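Local coordinates for protein particle-associated glycoside hydrolase (Acinetobacter phage Fri1, PDB 6C72) that probably cleaves the capsular polysaccharide of Acinetobacter baumannii as the phage tailspike, a depolymerase that opens the way to the host cell, at residues 254-265 against 277-288. Sequence-based numbering, arbitrary orientation.
Sequences CSNHYFENCNFL and CHDVTFKNCTFQ. With ZN (zinc ion), chain M; ZN (zinc ion), chain H.
Phe259 and Phe282 lie side by side in the core, their planes 12° apart but slid so that the rings barely overlap; CD1 of Phe259 comes over the face of Phe282, 3.5 Å from its CE2. Phe264 and Phe287 pair similarly but less parallel, one corner further on, Phe264 CD2 meeting Phe287 CE2 obliquely at 3.4 Å. With CG anti to the carbonyl carbon in all four (chi1 of Phe259 -54°), in-register rungs bring each ring beside its neighbour. Leu317 continues the pile on the next rung, while Leu244 packs against Phe259 and Phe282 from another wall. This is the parallel ladder of a right-handed beta-helix, zipped by straight bonds such as Thr281 N to His257 O, 2.9 Å. At the corner Asn284 ND2 donates a hydrogen bond to Asn261 OD1 at 2.7 Å, the amide planes nearly perpendicular; Ser228 of a neighbouring subunit also bonds that oxygen.

The other face is looser and polar. Tyr258 OH reaches Glu260 OE1 at 2.8 Å from above the carboxylate plane, while Lys283's aliphatic part runs alongside Glu260. Glu260 OE2 binds zinc and accepts a bond from a neighbouring subunit's Asn256. His278 NE2 binds a second, water-surrounded zinc; Asp279 OD1 holds His278 ND1 in the ring plane, probably polarising the imidazole toward its metal.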
loop_
_atom_site.group_PDB
_atom_site.type_symbol
_atom_site.label_atom_id
_atom_site.label_comp_id
_atom_site.label_asym_id
_atom_site.label_seq_id
_atom_site.Cartn_x
_atom_site.Cartn_y
_atom_site.Cartn_z
ATOM N N CYS A 254 3.870 -21.828 -4.852
ATOM C CA CYS A 254 5.129 -21.318 -4.305
ATOM C C CYS A 254 4.902 -19.821 -4.046
ATOM O O CYS A 254 5.263 -18.968 -4.861
ATOM C CB CYS A 254 6.287 -21.569 -5.252
ATOM S SG CYS A 254 7.905 -21.129 -4.564
ATOM N N SER A 255 4.267 -19.499 -2.922
ATOM C CA SER A 255 3.778 -18.144 -2.736
ATOM C C SER A 255 3.688 -17.805 -1.257
ATOM O O SER A 255 3.848 -18.663 -0.385
ATOM C CB SER A 255 2.406 -17.963 -3.396
ATOM O OG SER A 255 1.417 -18.707 -2.700
ATOM N N ASN A 256 3.365 -16.539 -0.995
ATOM C CA ASN A 256 3.148 -16.043 0.360
ATOM C C ASN A 256 4.416 -16.171 1.204
ATOM O O ASN A 256 4.382 -16.609 2.355
ATOM C CB ASN A 256 1.960 -16.765 1.010
ATOM C CG ASN A 256 1.524 -16.124 2.306
ATOM O OD1 ASN A 256 1.638 -14.911 2.472
ATOM N ND2 ASN A 256 1.030 -16.934 3.237
ATOM N N HIS A 257 5.559 -15.821 0.625
ATOM C CA HIS A 257 6.819 -15.925 1.340
ATOM C C HIS A 257 7.174 -14.588 1.967
ATOM O O HIS A 257 7.084 -13.542 1.321
ATOM C CB HIS A 257 7.936 -16.395 0.414
ATOM C CG HIS A 257 7.640 -17.699 -0.254
ATOM N ND1 HIS A 257 7.210 -18.805 0.446
ATOM C CD2 HIS A 257 7.743 -18.086 -1.548
ATOM C CE1 HIS A 257 7.052 -19.818 -0.389
ATOM N NE2 HIS A 257 7.371 -19.408 -1.604
ATOM N N TYR A 258 7.629 -14.631 3.208
ATOM C CA TYR A 258 7.858 -13.427 3.980
ATOM C C TYR A 258 9.238 -13.472 4.618
ATOM O O TYR A 258 9.602 -14.469 5.247
ATOM C CB TYR A 258 6.774 -13.270 5.041
ATOM C CG TYR A 258 6.890 -11.982 5.788
ATOM C CD1 TYR A 258 6.440 -10.799 5.236
ATOM C CD2 TYR A 258 7.478 -11.945 7.044
ATOM C CE1 TYR A 258 6.556 -9.606 5.924
ATOM C CE2 TYR A 258 7.594 -10.771 7.735
ATOM C CZ TYR A 258 7.141 -9.601 7.166
ATOM O OH TYR A 258 7.269 -8.423 7.857
ATOM N N PHE A 259 9.992 -12.390 4.460
ATOM C CA PHE A 259 11.334 -12.259 5.011
ATOM C C PHE A 259 11.452 -10.914 5.712
ATOM O O PHE A 259 11.101 -9.878 5.137
ATOM C CB PHE A 259 12.404 -12.376 3.916
ATOM C CG PHE A 259 12.281 -13.626 3.091
ATOM C CD1 PHE A 259 11.420 -13.671 1.992
ATOM C CD2 PHE A 259 13.015 -14.756 3.416
ATOM C CE1 PHE A 259 11.294 -14.821 1.226
ATOM C CE2 PHE A 259 12.902 -15.921 2.653
ATOM C CZ PHE A 259 12.028 -15.954 1.546
ATOM N N GLU A 260 11.935 -10.936 6.951
ATOM C CA GLU A 260 12.133 -9.707 7.705
ATOM C C GLU A 260 13.440 -9.776 8.476
ATOM O O GLU A 260 13.780 -10.823 9.023
ATOM C CB GLU A 260 10.985 -9.442 8.675
ATOM C CG GLU A 260 11.054 -8.063 9.292
ATOM C CD GLU A 260 9.882 -7.787 10.194
ATOM O OE1 GLU A 260 8.889 -8.548 10.110
ATOM O OE2 GLU A 260 9.956 -6.825 10.990
ATOM N N ASN A 261 14.169 -8.665 8.515
ATOM C CA ASN A 261 15.400 -8.576 9.302
ATOM C C ASN A 261 16.418 -9.620 8.857
ATOM O O ASN A 261 17.107 -10.220 9.678
ATOM C CB ASN A 261 15.111 -8.708 10.798
ATOM C CG ASN A 261 14.211 -7.600 11.314
ATOM O OD1 ASN A 261 14.512 -6.420 11.147
ATOM N ND2 ASN A 261 13.090 -7.976 11.925
ATOM N N CYS A 262 16.471 -9.886 7.557
ATOM C CA CYS A 262 17.401 -10.855 6.997
ATOM C C CYS A 262 18.486 -10.134 6.212
ATOM O O CYS A 262 18.253 -9.076 5.634
ATOM C CB CYS A 262 16.679 -11.866 6.089
ATOM S SG CYS A 262 15.546 -12.987 6.976
ATOM N N ASN A 263 19.677 -10.710 6.186
ATOM C CA ASN A 263 20.799 -10.126 5.462
ATOM C C ASN A 263 21.345 -11.166 4.507
ATOM O O ASN A 263 22.002 -12.127 4.930
ATOM C CB ASN A 263 21.885 -9.636 6.413
ATOM C CG ASN A 263 21.375 -8.573 7.352
ATOM O OD1 ASN A 263 21.048 -7.478 6.917
ATOM N ND2 ASN A 263 21.312 -8.882 8.644
ATOM N N PHE A 264 21.071 -10.982 3.227
ATOM C CA PHE A 264 21.570 -11.893 2.203
ATOM C C PHE A 264 22.879 -11.305 1.683
ATOM O O PHE A 264 22.889 -10.351 0.900
ATOM C CB PHE A 264 20.505 -12.095 1.133
ATOM C CG PHE A 264 19.169 -12.511 1.709
ATOM C CD1 PHE A 264 18.947 -13.818 2.101
ATOM C CD2 PHE A 264 18.157 -11.590 1.906
ATOM C CE1 PHE A 264 17.735 -14.209 2.644
ATOM C CE2 PHE A 264 16.937 -11.980 2.451
ATOM C CZ PHE A 264 16.727 -13.295 2.809
ATOM N N LEU A 265 23.997 -11.857 2.156
ATOM C CA LEU A 265 25.293 -11.241 1.914
ATOM C C LEU A 265 25.987 -11.911 0.739
ATOM O O LEU A 265 25.316 -12.392 -0.181
ATOM C CB LEU A 265 26.164 -11.301 3.169
ATOM C CG LEU A 265 25.512 -10.781 4.452
ATOM C CD1 LEU A 265 26.467 -10.938 5.653
ATOM C CD2 LEU A 265 25.070 -9.330 4.313
ATOM N N CYS A 277 7.766 -17.930 -8.503
ATOM C CA CYS A 277 7.052 -17.685 -7.253
ATOM C C CYS A 277 6.223 -16.422 -7.419
ATOM O O CYS A 277 6.429 -15.639 -8.349
ATOM C CB CYS A 277 8.008 -17.538 -6.065
ATOM S SG CYS A 277 9.310 -16.272 -6.297
ATOM N N HIS A 278 5.282 -16.225 -6.500
ATOM C CA HIS A 278 4.563 -14.960 -6.469
ATOM C C HIS A 278 4.212 -14.608 -5.030
ATOM O O HIS A 278 4.273 -15.447 -4.127
ATOM C CB HIS A 278 3.314 -14.962 -7.389
ATOM C CG HIS A 278 2.211 -15.885 -6.959
ATOM N ND1 HIS A 278 1.146 -15.467 -6.191
ATOM C CD2 HIS A 278 1.980 -17.191 -7.234
ATOM C CE1 HIS A 278 0.323 -16.478 -5.986
ATOM N NE2 HIS A 278 0.803 -17.534 -6.612
ATOM N N ASP A 279 3.907 -13.323 -4.829
ATOM C CA ASP A 279 3.513 -12.747 -3.542
ATOM C C ASP A 279 4.593 -12.982 -2.480
ATOM O O ASP A 279 4.419 -13.715 -1.510
ATOM C CB ASP A 279 2.145 -13.275 -3.110
ATOM C CG ASP A 279 1.002 -12.601 -3.868
ATOM O OD1 ASP A 279 0.609 -13.065 -4.970
ATOM O OD2 ASP A 279 0.507 -11.576 -3.358
ATOM N N VAL A 280 5.716 -12.301 -2.689
ATOM C CA VAL A 280 6.866 -12.366 -1.803
ATOM C C VAL A 280 7.142 -10.979 -1.240
ATOM O O VAL A 280 7.102 -9.983 -1.971
ATOM C CB VAL A 280 8.102 -12.900 -2.552
ATOM C CG1 VAL A 280 9.304 -13.042 -1.596
ATOM C CG2 VAL A 280 7.759 -14.200 -3.253
ATOM N N THR A 281 7.423 -10.908 0.057
ATOM C CA THR A 281 7.703 -9.630 0.692
ATOM C C THR A 281 9.018 -9.695 1.457
ATOM O O THR A 281 9.236 -10.609 2.258
ATOM C CB THR A 281 6.563 -9.211 1.626
ATOM O OG1 THR A 281 5.375 -9.010 0.855
ATOM C CG2 THR A 281 6.907 -7.917 2.345
ATOM N N PHE A 282 9.874 -8.714 1.211
ATOM C CA PHE A 282 11.069 -8.472 2.003
ATOM C C PHE A 282 10.875 -7.158 2.746
ATOM O O PHE A 282 10.559 -6.140 2.127
ATOM C CB PHE A 282 12.315 -8.400 1.118
ATOM C CG PHE A 282 12.618 -9.677 0.378
ATOM C CD1 PHE A 282 12.053 -9.926 -0.871
ATOM C CD2 PHE A 282 13.484 -10.620 0.918
ATOM C CE1 PHE A 282 12.341 -11.101 -1.571
ATOM C CE2 PHE A 282 13.773 -11.790 0.226
ATOM C CZ PHE A 282 13.199 -12.033 -1.020
ATOM N N LYS A 283 11.034 -7.189 4.066
ATOM C CA LYS A 283 10.935 -6.003 4.905
ATOM C C LYS A 283 12.183 -5.892 5.768
ATOM O O LYS A 283 12.523 -6.835 6.486
ATOM C CB LYS A 283 9.692 -6.053 5.789
ATOM C CG LYS A 283 9.456 -4.772 6.574
ATOM C CD LYS A 283 8.608 -5.062 7.799
ATOM C CE LYS A 283 7.125 -5.057 7.463
ATOM N NZ LYS A 283 6.571 -3.652 7.513
ATOM N N ASN A 284 12.860 -4.742 5.694
ATOM C CA ASN A 284 14.069 -4.479 6.483
ATOM C C ASN A 284 15.100 -5.589 6.288
ATOM O O ASN A 284 15.685 -6.105 7.248
ATOM C CB ASN A 284 13.741 -4.279 7.967
ATOM C CG ASN A 284 14.900 -3.647 8.747
ATOM O OD1 ASN A 284 15.645 -2.809 8.222
ATOM N ND2 ASN A 284 15.058 -4.055 10.013
ATOM N N CYS A 285 15.272 -6.009 5.040
ATOM C CA CYS A 285 16.299 -6.969 4.670
ATOM C C CYS A 285 17.370 -6.249 3.869
ATOM O O CYS A 285 17.120 -5.191 3.309
ATOM C CB CYS A 285 15.705 -8.120 3.847
ATOM S SG CYS A 285 14.439 -9.057 4.739
ATOM N N THR A 286 18.567 -6.820 3.802
ATOM C CA THR A 286 19.621 -6.241 2.983
ATOM C C THR A 286 20.136 -7.275 1.995
ATOM O O THR A 286 19.977 -8.481 2.193
ATOM C CB THR A 286 20.799 -5.700 3.819
ATOM O OG1 THR A 286 21.595 -6.782 4.316
ATOM C CG2 THR A 286 20.316 -4.839 4.988
ATOM N N PHE A 287 20.698 -6.785 0.894
ATOM C CA PHE A 287 21.320 -7.616 -0.133
ATOM C C PHE A 287 22.668 -6.980 -0.451
ATOM O O PHE A 287 22.713 -5.874 -1.000
ATOM C CB PHE A 287 20.438 -7.719 -1.384
ATOM C CG PHE A 287 19.010 -8.152 -1.102
ATOM C CD1 PHE A 287 18.043 -7.224 -0.731
ATOM C CD2 PHE A 287 18.644 -9.491 -1.208
ATOM C CE1 PHE A 287 16.740 -7.608 -0.471
ATOM C CE2 PHE A 287 17.340 -9.894 -0.958
ATOM C CZ PHE A 287 16.381 -8.949 -0.587
ATOM N N GLN A 288 23.763 -7.634 -0.067
ATOM C CA GLN A 288 25.067 -6.971 -0.066
ATOM C C GLN A 288 26.125 -7.864 -0.692
ATOM O O GLN A 288 26.310 -9.002 -0.256
ATOM C CB GLN A 288 25.486 -6.575 1.357
ATOM C CG GLN A 288 24.321 -6.141 2.224
ATOM C CD GLN A 288 24.737 -5.316 3.422
ATOM O OE1 GLN A 288 25.533 -4.378 3.297
ATOM N NE2 GLN A 288 24.190 -5.646 4.590
HETATM ZN ZN ZN M . 7.811 -6.096 11.727
HETATM ZN ZN ZN H . -0.023 -19.404 -6.586
HETATM O O HOH W 1 -1.034 -19.520 -4.544
HETATM O O HOH W 2 18.494 -6.363 7.977
HETATM O O HOH W 3 1.423 -20.531 -7.596
HETATM O O HOH W 4 -1.678 -18.944 -8.059
HETATM O O HOH W 5 -1.136 -21.377 -6.999
HETATM O O HOH W 6 8.227 -3.975 11.771
#